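Local coordinates for protein ribosomal processing cysteine protease Prp (Streptococcus mutans, PDB 2G0I) that is probably a cysteine protease of the Prp family, thought to process a ribosomal protein during ribosome biogenesis, at residues C67-T72 and T128-N133; L73-V78 and L91-F96; A38-I41 and I46-S49; I108-K111 and K115-L118. All blocks are in the same frame, centred on the assembly; numbering follows the deposited sequence.

Contact 1 of 4, residues C67-T72 and T128-N133. With CA (calcium ion), chain E.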
loop_
_atom_site.group_PDB
_atom_site.type_symbol
_atom_site.label_atom_id
_atom_site.label_comp_id
_atom_site.label_asym_id
_atom_site.label_seq_id
_atom_site.Cartn_x
_atom_site.Cartn_y
_atom_site.Cartn_z
ATOM N N CYS B 67 -1.318 -7.290 10.774
ATOM C CA CYS B 67 -2.561 -6.528 10.750
ATOM C C CYS B 67 -2.310 -5.099 10.332
ATOM O O CYS B 67 -3.080 -4.508 9.583
ATOM C CB CYS B 67 -3.229 -6.483 12.115
ATOM S SG CYS B 67 -4.030 -8.018 12.540
ATOM N N ALA B 68 -1.239 -4.526 10.865
ATOM C CA ALA B 68 -0.849 -3.154 10.512
ATOM C C ALA B 68 -0.573 -3.059 9.002
ATOM O O ALA B 68 -1.051 -2.105 8.358
ATOM C CB ALA B 68 0.372 -2.750 11.309
ATOM N N ALA B 69 0.167 -4.033 8.463
ATOM C CA ALA B 69 0.405 -4.131 7.004
ATOM C C ALA B 69 -0.895 -4.188 6.192
ATOM O O ALA B 69 -1.081 -3.436 5.219
ATOM C CB ALA B 69 1.249 -5.356 6.693
ATOM N N VAL B 70 -1.798 -5.075 6.600
ATOM C CA VAL B 70 -3.122 -5.182 5.918
ATOM C C VAL B 70 -3.942 -3.895 6.015
ATOM O O VAL B 70 -4.522 -3.446 5.030
ATOM C CB VAL B 70 -3.915 -6.399 6.423
ATOM C CG1 VAL B 70 -5.372 -6.421 5.821
ATOM C CG2 VAL B 70 -3.137 -7.688 6.120
ATOM N N SER B 71 -4.054 -3.311 7.201
ATOM C CA SER B 71 -4.816 -2.062 7.327
ATOM C C SER B 71 -4.251 -0.897 6.535
ATOM O O SER B 71 -5.016 -0.124 5.933
ATOM C CB SER B 71 -5.027 -1.673 8.793
ATOM O OG SER B 71 -5.732 -2.768 9.362
ATOM N N THR B 72 -2.930 -0.788 6.522
ATOM C CA THR B 72 -2.265 0.259 5.710
ATOM C C THR B 72 -2.619 0.149 4.224
ATOM O O THR B 72 -3.003 1.135 3.607
ATOM C CB THR B 72 -0.743 0.198 5.933
ATOM O OG1 THR B 72 -0.501 0.368 7.348
ATOM C CG2 THR B 72 -0.050 1.327 5.154
ATOM N N THR B 128 -1.868 -10.720 -1.511
ATOM C CA THR B 128 -1.298 -12.003 -1.996
ATOM C C THR B 128 0.172 -12.178 -1.540
ATOM O O THR B 128 0.583 -13.272 -1.112
ATOM C CB THR B 128 -1.453 -12.147 -3.559
ATOM O OG1 THR B 128 -2.854 -12.119 -3.868
ATOM C CG2 THR B 128 -0.834 -13.482 -4.068
ATOM N N ASN B 129 0.959 -11.114 -1.603
ATOM C CA ASN B 129 2.333 -11.202 -1.051
ATOM C C ASN B 129 2.433 -11.448 0.476
ATOM O O ASN B 129 3.295 -12.201 0.963
ATOM C CB ASN B 129 3.214 -10.038 -1.554
ATOM C CG ASN B 129 3.631 -10.227 -3.012
ATOM O OD1 ASN B 129 3.629 -11.355 -3.524
ATOM N ND2 ASN B 129 3.988 -9.145 -3.689
ATOM N N LEU B 130 1.509 -10.876 1.231
ATOM C CA LEU B 130 1.397 -11.170 2.651
ATOM C C LEU B 130 0.932 -12.599 2.919
ATOM O O LEU B 130 1.428 -13.238 3.867
ATOM C CB LEU B 130 0.480 -10.138 3.339
ATOM C CG LEU B 130 1.021 -8.703 3.436
ATOM C CD1 LEU B 130 -0.087 -7.663 3.762
ATOM C CD2 LEU B 130 2.108 -8.645 4.506
ATOM N N ALA B 131 -0.011 -13.099 2.113
ATOM C CA ALA B 131 -0.471 -14.469 2.218
ATOM C C ALA B 131 0.670 -15.457 1.929
ATOM O O ALA B 131 0.685 -16.559 2.486
ATOM C CB ALA B 131 -1.667 -14.726 1.303
ATOM N N GLU B 132 1.581 -15.072 1.040
ATOM C CA GLU B 132 2.729 -15.914 0.667
ATOM C C GLU B 132 3.779 -15.955 1.749
ATOM O O GLU B 132 4.330 -17.014 2.039
ATOM C CB GLU B 132 3.383 -15.417 -0.629
ATOM C CG GLU B 132 2.640 -15.808 -1.878
ATOM C CD GLU B 132 2.325 -17.297 -1.925
ATOM O OE1 GLU B 132 3.235 -18.082 -2.244
ATOM O OE2 GLU B 132 1.166 -17.697 -1.634
ATOM N N ASN B 133 4.060 -14.786 2.319
ATOM C CA ASN B 133 5.146 -14.570 3.261
ATOM C C ASN B 133 4.718 -14.932 4.670
ATOM O O ASN B 133 5.517 -15.427 5.448
ATOM C CB ASN B 133 5.585 -13.094 3.250
ATOM C CG ASN B 133 6.253 -12.665 1.930
ATOM O OD1 ASN B 133 6.621 -11.494 1.771
ATOM N ND2 ASN B 133 6.413 -13.594 0.997
HETATM CA CA CA E . 1.872 -20.213 -2.094
#
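Helices 61-84 and 114-133, which form the helical layer of a two-layer alpha-beta sandwich, meet here through Ala69, Val70 and Leu130. The contact is small and wholly apolar, with no hydrogen bond across it. Leu130 reaches out from its helix and both its methyls straddle Ala69: CB of Ala69 lies 4.0 Å from Leu130 CD1 and is about equally far from CD2. With CG1 of Val70 anti to the backbone N (chi1 174°), Val70 CG2 stands beside that N and is the branch that meets Leu130 CD1, at 3.9 Å. The forked end of Leu130 thus rests on the methyl of Ala69 and on one methyl of Val70. Beneath, Val70 packs on Ile36 of strand 36-43, whereas Ala69 touches Thr72 of the second subunit, so the contact lies between the sheet and the dimer interface. Two residues after Leu130, on an exposed side of the same helix, Glu132 binds a calcium ion, which has one further ligand atom from elsewhere in the structure. The carboxylate grips the metal in bidentate fashion, Glu132 OE1 at 2.5 Å from the calcium and Glu132 OE2 at 2.6 Å.

Contact 2 of 4, residues L73-V78 and L91-F96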
loop_
_atom_site.group_PDB
_atom_site.type_symbol
_atom_site.label_atom_id
_atom_site.label_comp_id
_atom_site.label_asym_id
_atom_site.label_seq_id
_atom_site.Cartn_x
_atom_site.Cartn_y
_atom_site.Cartn_z
ATOM N N LEU B 73 -2.530 -1.061 3.679
ATOM C CA LEU B 73 -2.846 -1.312 2.255
ATOM C C LEU B 73 -4.324 -1.069 1.992
ATOM O O LEU B 73 -4.687 -0.430 0.984
ATOM C CB LEU B 73 -2.496 -2.759 1.868
ATOM C CG LEU B 73 -0.997 -3.080 1.736
ATOM C CD1 LEU B 73 -0.748 -4.591 1.543
ATOM C CD2 LEU B 73 -0.326 -2.259 0.595
ATOM N N SER B 74 -5.161 -1.583 2.899
ATOM C CA SER B 74 -6.616 -1.420 2.822
ATOM C C SER B 74 -7.025 0.029 2.761
ATOM O O SER B 74 -7.812 0.472 1.872
ATOM C CB SER B 74 -7.294 -2.079 4.060
ATOM O OG SER B 74 -7.400 -3.441 3.741
HETATM N N MSE B 75 -6.497 0.804 3.684
HETATM C CA MSE B 75 -6.953 2.182 3.758
HETATM C C MSE B 75 -6.353 3.024 2.623
HETATM O O MSE B 75 -7.005 3.940 2.091
HETATM C CB MSE B 75 -6.732 2.786 5.127
HETATM C CG MSE B 75 -7.615 2.147 6.192
HETATM SE SE MSE B 75 -9.488 2.533 5.840
HETATM C CE MSE B 75 -9.306 4.306 5.223
ATOM N N ASN B 76 -5.153 2.652 2.202
ATOM C CA ASN B 76 -4.570 3.308 1.040
ATOM C C ASN B 76 -5.333 3.064 -0.268
ATOM O O ASN B 76 -5.457 3.999 -1.095
ATOM C CB ASN B 76 -3.105 2.937 0.904
ATOM C CG ASN B 76 -2.361 3.839 -0.071
ATOM O OD1 ASN B 76 -1.822 3.347 -1.052
ATOM N ND2 ASN B 76 -2.333 5.137 0.198
ATOM N N LEU B 77 -5.847 1.841 -0.463
ATOM C CA LEU B 77 -6.751 1.580 -1.588
ATOM C C LEU B 77 -7.982 2.521 -1.544
ATOM O O LEU B 77 -8.266 3.203 -2.533
ATOM C CB LEU B 77 -7.173 0.105 -1.627
ATOM C CG LEU B 77 -8.241 -0.143 -2.712
ATOM C CD1 LEU B 77 -7.595 0.005 -4.120
ATOM C CD2 LEU B 77 -8.769 -1.489 -2.482
ATOM N N VAL B 78 -8.677 2.591 -0.409
ATOM C CA VAL B 78 -9.848 3.470 -0.278
ATOM C C VAL B 78 -9.503 4.919 -0.581
ATOM O O VAL B 78 -10.183 5.564 -1.375
ATOM C CB VAL B 78 -10.513 3.362 1.143
ATOM C CG1 VAL B 78 -11.640 4.408 1.355
ATOM C CG2 VAL B 78 -11.049 1.944 1.347
ATOM N N LEU B 91 -18.216 1.261 1.227
ATOM C CA LEU B 91 -17.290 0.690 2.207
ATOM C C LEU B 91 -18.070 0.437 3.470
ATOM O O LEU B 91 -18.675 1.360 4.021
ATOM C CB LEU B 91 -16.168 1.705 2.515
ATOM C CG LEU B 91 -15.289 1.291 3.727
ATOM C CD1 LEU B 91 -14.433 0.037 3.469
ATOM C CD2 LEU B 91 -14.405 2.446 4.177
ATOM N N GLN B 92 -18.051 -0.805 3.945
ATOM C CA GLN B 92 -18.656 -1.154 5.245
ATOM C C GLN B 92 -17.489 -1.576 6.127
ATOM O O GLN B 92 -16.646 -2.364 5.694
ATOM C CB GLN B 92 -19.626 -2.311 5.035
ATOM C CG GLN B 92 -20.426 -2.688 6.258
ATOM C CD GLN B 92 -21.128 -1.468 6.873
ATOM O OE1 GLN B 92 -22.080 -0.895 6.282
ATOM N NE2 GLN B 92 -20.651 -1.051 8.057
HETATM N N MSE B 93 -17.422 -1.069 7.354
HETATM C CA MSE B 93 -16.361 -1.484 8.284
HETATM C C MSE B 93 -16.863 -1.571 9.722
HETATM O O MSE B 93 -17.604 -0.681 10.177
HETATM C CB MSE B 93 -15.246 -0.454 8.318
HETATM C CG MSE B 93 -14.341 -0.355 7.119
HETATM SE SE MSE B 93 -12.883 0.849 7.548
HETATM C CE MSE B 93 -12.188 -0.068 8.977
ATOM N N ASP B 94 -16.384 -2.576 10.457
ATOM C CA ASP B 94 -16.578 -2.638 11.920
ATOM C C ASP B 94 -15.407 -3.293 12.648
ATOM O O ASP B 94 -14.557 -3.928 12.036
ATOM C CB ASP B 94 -17.942 -3.264 12.328
ATOM C CG ASP B 94 -18.041 -4.770 12.054
ATOM O OD1 ASP B 94 -18.783 -5.175 11.121
ATOM O OD2 ASP B 94 -17.422 -5.571 12.784
ATOM N N GLU B 95 -15.368 -3.118 13.965
ATOM C CA GLU B 95 -14.254 -3.613 14.787
ATOM C C GLU B 95 -14.659 -4.788 15.673
ATOM O O GLU B 95 -13.849 -5.281 16.452
ATOM C CB GLU B 95 -13.659 -2.481 15.635
ATOM C CG GLU B 95 -13.318 -1.216 14.851
ATOM C CD GLU B 95 -12.032 -1.314 14.037
ATOM O OE1 GLU B 95 -10.950 -1.242 14.654
ATOM O OE2 GLU B 95 -12.095 -1.416 12.781
ATOM N N PHE B 96 -15.902 -5.244 15.529
ATOM C CA PHE B 96 -16.411 -6.374 16.295
ATOM C C PHE B 96 -15.784 -7.703 15.895
ATOM O O PHE B 96 -15.352 -7.888 14.747
#
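The selenium atoms of Met75 and Met93, both modelled as selenomethionine, meet at 4.2 Å SE to SE, the closest approach between helix segment 73-78 and strand segment 91-96. The two chains are folded differently to get there. Met75 is bent at chi2 (-66°), which swings its selenium toward the strand; Met93 is extended at chi2 (-172°), which carries its selenium out from the strand. The second apolar contact is looser, one turn further along the helix: both methyls of Val78 lie about equally far from Leu91 CD2, Val78 CG1 at 4.4 Å. Val78 and Leu91 each direct their beta carbons toward the other segment. This is helix-on-sheet packing in the two-layer alpha-beta sandwich, with helix 61-84 resting against strand 90-94, an outermost strand of the sheet within this chain. Met101 of the neighbouring strand 100-104 touches Leu91, Met93 and Ser74, and so packs against both partners. Polar groups make no bond across the contact and serve each element separately. In the helix, Leu77 N donates to Leu73 O at 2.9 Å. In the strand, the backbone of Gln92 pairs with Lys102 and that of Asp94 with Tyr100. On another face of the helix, Asn76 ND2 donates to Ala122 O of the second subunit.

Contact 3 of 4, residues A38-I41 and I46-S49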
loop_
_atom_site.group_PDB
_atom_site.type_symbol
_atom_site.label_atom_id
_atom_site.label_comp_id
_atom_site.label_asym_id
_atom_site.label_seq_id
_atom_site.Cartn_x
_atom_site.Cartn_y
_atom_site.Cartn_z
ATOM N N ALA B 38 -9.021 -12.661 3.455
ATOM C CA ALA B 38 -9.439 -11.769 2.401
ATOM C C ALA B 38 -10.124 -12.555 1.260
ATOM O O ALA B 38 -9.603 -13.599 0.839
ATOM C CB ALA B 38 -8.240 -11.032 1.869
ATOM N N THR B 39 -11.251 -12.039 0.755
ATOM C CA THR B 39 -12.011 -12.680 -0.341
ATOM C C THR B 39 -12.238 -11.633 -1.402
ATOM O O THR B 39 -12.924 -10.614 -1.151
ATOM C CB THR B 39 -13.376 -13.246 0.176
ATOM O OG1 THR B 39 -13.135 -14.156 1.248
ATOM C CG2 THR B 39 -14.210 -13.921 -0.935
ATOM N N PHE B 40 -11.593 -11.840 -2.545
ATOM C CA PHE B 40 -11.738 -10.953 -3.710
ATOM C C PHE B 40 -12.734 -11.574 -4.677
ATOM O O PHE B 40 -12.694 -12.781 -4.961
ATOM C CB PHE B 40 -10.396 -10.800 -4.421
ATOM C CG PHE B 40 -9.330 -10.116 -3.580
ATOM C CD1 PHE B 40 -9.029 -8.757 -3.804
ATOM C CD2 PHE B 40 -8.591 -10.826 -2.635
ATOM C CE1 PHE B 40 -8.057 -8.093 -3.062
ATOM C CE2 PHE B 40 -7.577 -10.158 -1.876
ATOM C CZ PHE B 40 -7.313 -8.773 -2.120
ATOM N N ILE B 41 -13.590 -10.737 -5.231
ATOM C CA ILE B 41 -14.429 -11.182 -6.325
ATOM C C ILE B 41 -14.067 -10.433 -7.593
ATOM O O ILE B 41 -14.129 -9.190 -7.622
ATOM C CB ILE B 41 -15.905 -11.015 -5.986
ATOM C CG1 ILE B 41 -16.244 -11.878 -4.777
ATOM C CG2 ILE B 41 -16.810 -11.339 -7.264
ATOM C CD1 ILE B 41 -17.602 -11.641 -4.263
ATOM N N ILE B 46 -12.680 -7.986 -14.277
ATOM C CA ILE B 46 -12.390 -6.853 -13.383
ATOM C C ILE B 46 -12.673 -7.160 -11.879
ATOM O O ILE B 46 -13.653 -7.823 -11.514
ATOM C CB ILE B 46 -13.120 -5.530 -13.815
ATOM C CG1 ILE B 46 -14.632 -5.627 -13.582
ATOM C CG2 ILE B 46 -12.773 -5.136 -15.321
ATOM C CD1 ILE B 46 -15.383 -4.289 -13.398
ATOM N N LEU B 47 -11.788 -6.672 -11.017
ATOM C CA LEU B 47 -12.015 -6.759 -9.573
ATOM C C LEU B 47 -13.189 -5.886 -9.182
ATOM O O LEU B 47 -13.194 -4.677 -9.455
ATOM C CB LEU B 47 -10.751 -6.309 -8.821
ATOM C CG LEU B 47 -9.598 -7.305 -8.951
ATOM C CD1 LEU B 47 -8.312 -6.648 -8.472
ATOM C CD2 LEU B 47 -9.887 -8.607 -8.160
ATOM N N GLU B 48 -14.139 -6.486 -8.473
ATOM C CA GLU B 48 -15.342 -5.781 -8.081
ATOM C C GLU B 48 -15.461 -5.553 -6.589
ATOM O O GLU B 48 -15.983 -4.538 -6.188
ATOM C CB GLU B 48 -16.596 -6.504 -8.588
ATOM C CG GLU B 48 -16.655 -6.497 -10.135
ATOM C CD GLU B 48 -18.073 -6.327 -10.669
ATOM O OE1 GLU B 48 -18.243 -5.631 -11.686
ATOM O OE2 GLU B 48 -18.981 -6.884 -10.065
ATOM N N SER B 49 -14.993 -6.500 -5.781
ATOM C CA SER B 49 -15.076 -6.341 -4.329
ATOM C C SER B 49 -14.008 -7.101 -3.565
ATOM O O SER B 49 -13.451 -8.082 -4.043
ATOM C CB SER B 49 -16.455 -6.754 -3.808
ATOM O OG SER B 49 -16.670 -8.159 -3.963
HETATM O O HOH W 1 -15.493 -9.598 -1.775
#
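Ile41 and Ser49 form the tight end of this contact, where two strands are joined by backbone bonds. Ile41 N donates to Ser49 O at 2.9 Å, with the N-H pointing almost straight at the oxygen (168°) but tilted from the carbonyl plane. The carbonyl of Ile41 returns the link by accepting Glu48 N at 2.8 Å, a donor lying nearly on the line of the C=O bond, together with a weak, longer bond from Ser49 N. Side chains close the same spot: the hydroxyl Ser49 OG sits 3.6 Å from Ile41 CB and equally near the terminal methyl CD1, having been turned between its backbone N and carbonyl carbon (chi1 67°). Glu48 and Ser49 both face the single residue Ile41, making a classic beta bulge in the antiparallel hairpin of strands 36-43 and 46-53. Away from the bulge the segments splay, their directions 126° apart. At the Thr39 end, where the backbone pairs with Glu51, a water joins Thr39 O, to which it donates at 2.8 Å, to Ser49 OG. On the face carrying Phe40 and Leu47 the hairpin contact is light, Phe40 CB lying 4.4 Å from Leu47 CD2, although both residues are buried beneath helix 114-133, against Leu124 and Phe120 respectively. Glu48 sends its carboxylate away from Ile41, to salt bridges with Arg43 and Lys111.

Contact 4 of 4, residues I108-K111 and K115-L118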
loop_
_atom_site.group_PDB
_atom_site.type_symbol
_atom_site.label_atom_id
_atom_site.label_comp_id
_atom_site.label_asym_id
_atom_site.label_seq_id
_atom_site.Cartn_x
_atom_site.Cartn_y
_atom_site.Cartn_z
ATOM N N ILE B 108 -20.650 0.807 -8.848
ATOM C CA ILE B 108 -20.035 2.112 -9.188
ATOM C C ILE B 108 -19.833 2.129 -10.700
ATOM O O ILE B 108 -19.292 1.175 -11.229
ATOM C CB ILE B 108 -18.654 2.311 -8.487
ATOM C CG1 ILE B 108 -18.736 2.059 -6.961
ATOM C CG2 ILE B 108 -18.046 3.673 -8.854
ATOM C CD1 ILE B 108 -19.845 2.835 -6.161
ATOM N N THR B 109 -20.299 3.169 -11.409
ATOM C CA THR B 109 -20.362 3.049 -12.883
ATOM C C THR B 109 -18.978 3.032 -13.515
ATOM O O THR B 109 -18.767 2.384 -14.540
ATOM C CB THR B 109 -21.380 4.040 -13.571
ATOM O OG1 THR B 109 -21.535 5.188 -12.748
ATOM C CG2 THR B 109 -22.768 3.389 -13.698
ATOM N N ASN B 110 -18.007 3.650 -12.857
ATOM C CA ASN B 110 -16.647 3.594 -13.387
ATOM C C ASN B 110 -15.742 2.527 -12.720
ATOM O O ASN B 110 -14.518 2.624 -12.743
ATOM C CB ASN B 110 -16.011 5.003 -13.461
ATOM C CG ASN B 110 -15.605 5.549 -12.097
ATOM O OD1 ASN B 110 -16.204 5.220 -11.058
ATOM N ND2 ASN B 110 -14.592 6.407 -12.093
ATOM N N LYS B 111 -16.349 1.476 -12.183
ATOM C CA LYS B 111 -15.559 0.348 -11.657
ATOM C C LYS B 111 -14.521 -0.206 -12.626
ATOM O O LYS B 111 -13.494 -0.687 -12.193
ATOM C CB LYS B 111 -16.470 -0.789 -11.178
ATOM C CG LYS B 111 -17.374 -1.362 -12.259
ATOM C CD LYS B 111 -18.410 -2.257 -11.647
ATOM C CE LYS B 111 -19.397 -2.727 -12.714
ATOM N NZ LYS B 111 -20.262 -3.816 -12.160
ATOM N N LYS B 115 -7.532 3.395 -13.962
ATOM C CA LYS B 115 -6.873 3.766 -12.683
ATOM C C LYS B 115 -7.473 3.007 -11.518
ATOM O O LYS B 115 -6.755 2.617 -10.576
ATOM C CB LYS B 115 -6.959 5.279 -12.427
ATOM C CG LYS B 115 -6.159 6.036 -13.446
ATOM C CD LYS B 115 -6.274 7.501 -13.301
ATOM C CE LYS B 115 -5.316 8.092 -14.348
ATOM N NZ LYS B 115 -5.446 9.528 -14.288
ATOM N N VAL B 116 -8.794 2.812 -11.568
ATOM C CA VAL B 116 -9.493 2.101 -10.505
ATOM C C VAL B 116 -8.942 0.670 -10.405
ATOM O O VAL B 116 -8.563 0.216 -9.302
ATOM C CB VAL B 116 -11.054 2.103 -10.678
ATOM C CG1 VAL B 116 -11.693 1.079 -9.757
ATOM C CG2 VAL B 116 -11.679 3.495 -10.408
ATOM N N GLN B 117 -8.872 -0.031 -11.541
ATOM C CA GLN B 117 -8.423 -1.444 -11.546
ATOM C C GLN B 117 -6.959 -1.599 -11.228
ATOM O O GLN B 117 -6.542 -2.609 -10.632
ATOM C CB GLN B 117 -8.713 -2.108 -12.896
ATOM C CG GLN B 117 -10.220 -2.375 -13.105
ATOM C CD GLN B 117 -10.759 -3.334 -12.087
ATOM O OE1 GLN B 117 -10.255 -4.442 -11.940
ATOM N NE2 GLN B 117 -11.746 -2.901 -11.340
ATOM N N LEU B 118 -6.165 -0.609 -11.640
ATOM C CA LEU B 118 -4.729 -0.677 -11.326
ATOM C C LEU B 118 -4.530 -0.621 -9.819
ATOM O O LEU B 118 -3.750 -1.400 -9.280
ATOM C CB LEU B 118 -3.939 0.448 -11.975
ATOM C CG LEU B 118 -2.435 0.444 -11.619
ATOM C CD1 LEU B 118 -1.716 -0.841 -12.041
ATOM C CD2 LEU B 118 -1.793 1.604 -12.313
#
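Val116 lays its two methyls against the backbone carbonyls of Asn110 and Lys111, one branch to each. CG1, anti to the valine's own backbone N (chi1 166°), approaches Lys111 O to 3.5 Å; CG2 comes to 3.8 Å from Asn110 O. The same Lys111 oxygen is also the acceptor of the single hydrogen bond between the segments: Gln117 NE2 donates to Lys111 O at 2.9 Å, with an N-H...O angle of 154°. The donor is tilted from the carbonyl plane, and the oxygen is in turn a little out of the plane of the glutamine amide. A bend at chi2 (-63°) folds the glutamine chain back so that its amide reaches this oxygen. The carbonyls are presented by a type I beta turn running from Ile108 to Lys111, closed by Lys111 N donating to Ile108 O at 3.1 Å. The turn belongs to the loop that leads from strand 100-104 into helix 114-133, so the first turns of that helix hold on to the chain that precedes them. Further bonds fix the ends of the side chains: Asn110 ND2 donates to Asp113 OD2 and Asp86 O, while Lys111 NZ, besides its bridge to Glu48, donates to Ser106 O. Gln117 OE1 accepts from Leu47 N, which ties helix 114-133 to strand 46-53; Val116 also packs on Ala85 and Cys87, in the loop after helix 61-84.

Overall arrangement
Contact 3 comes first along the chain, closing hairpin 36-43/46-53. Contact 1 then spans an excursion holding contact 2 and, later, contact 4. Contacts 1 and 2 share helix 61-84, with centres about 14 Å apart, and meet where Leu130 CD1 packs 3.8 Å from Leu73 CD1. Contacts 1 and 4 share helix 114-133, but their centres lie about 23 Å apart, on opposite sides of the chain's centre. Contacts 3 and 4, centres about 12 Å apart, touch where Ile46 CD1 packs 3.7 Å from Lys111 CG. Contact 2 and the polar links between contacts 3 and 4 tie helices to the sheet, contact 1 joins the two helices, and contacts 1, 2 and 4 border the second subunit.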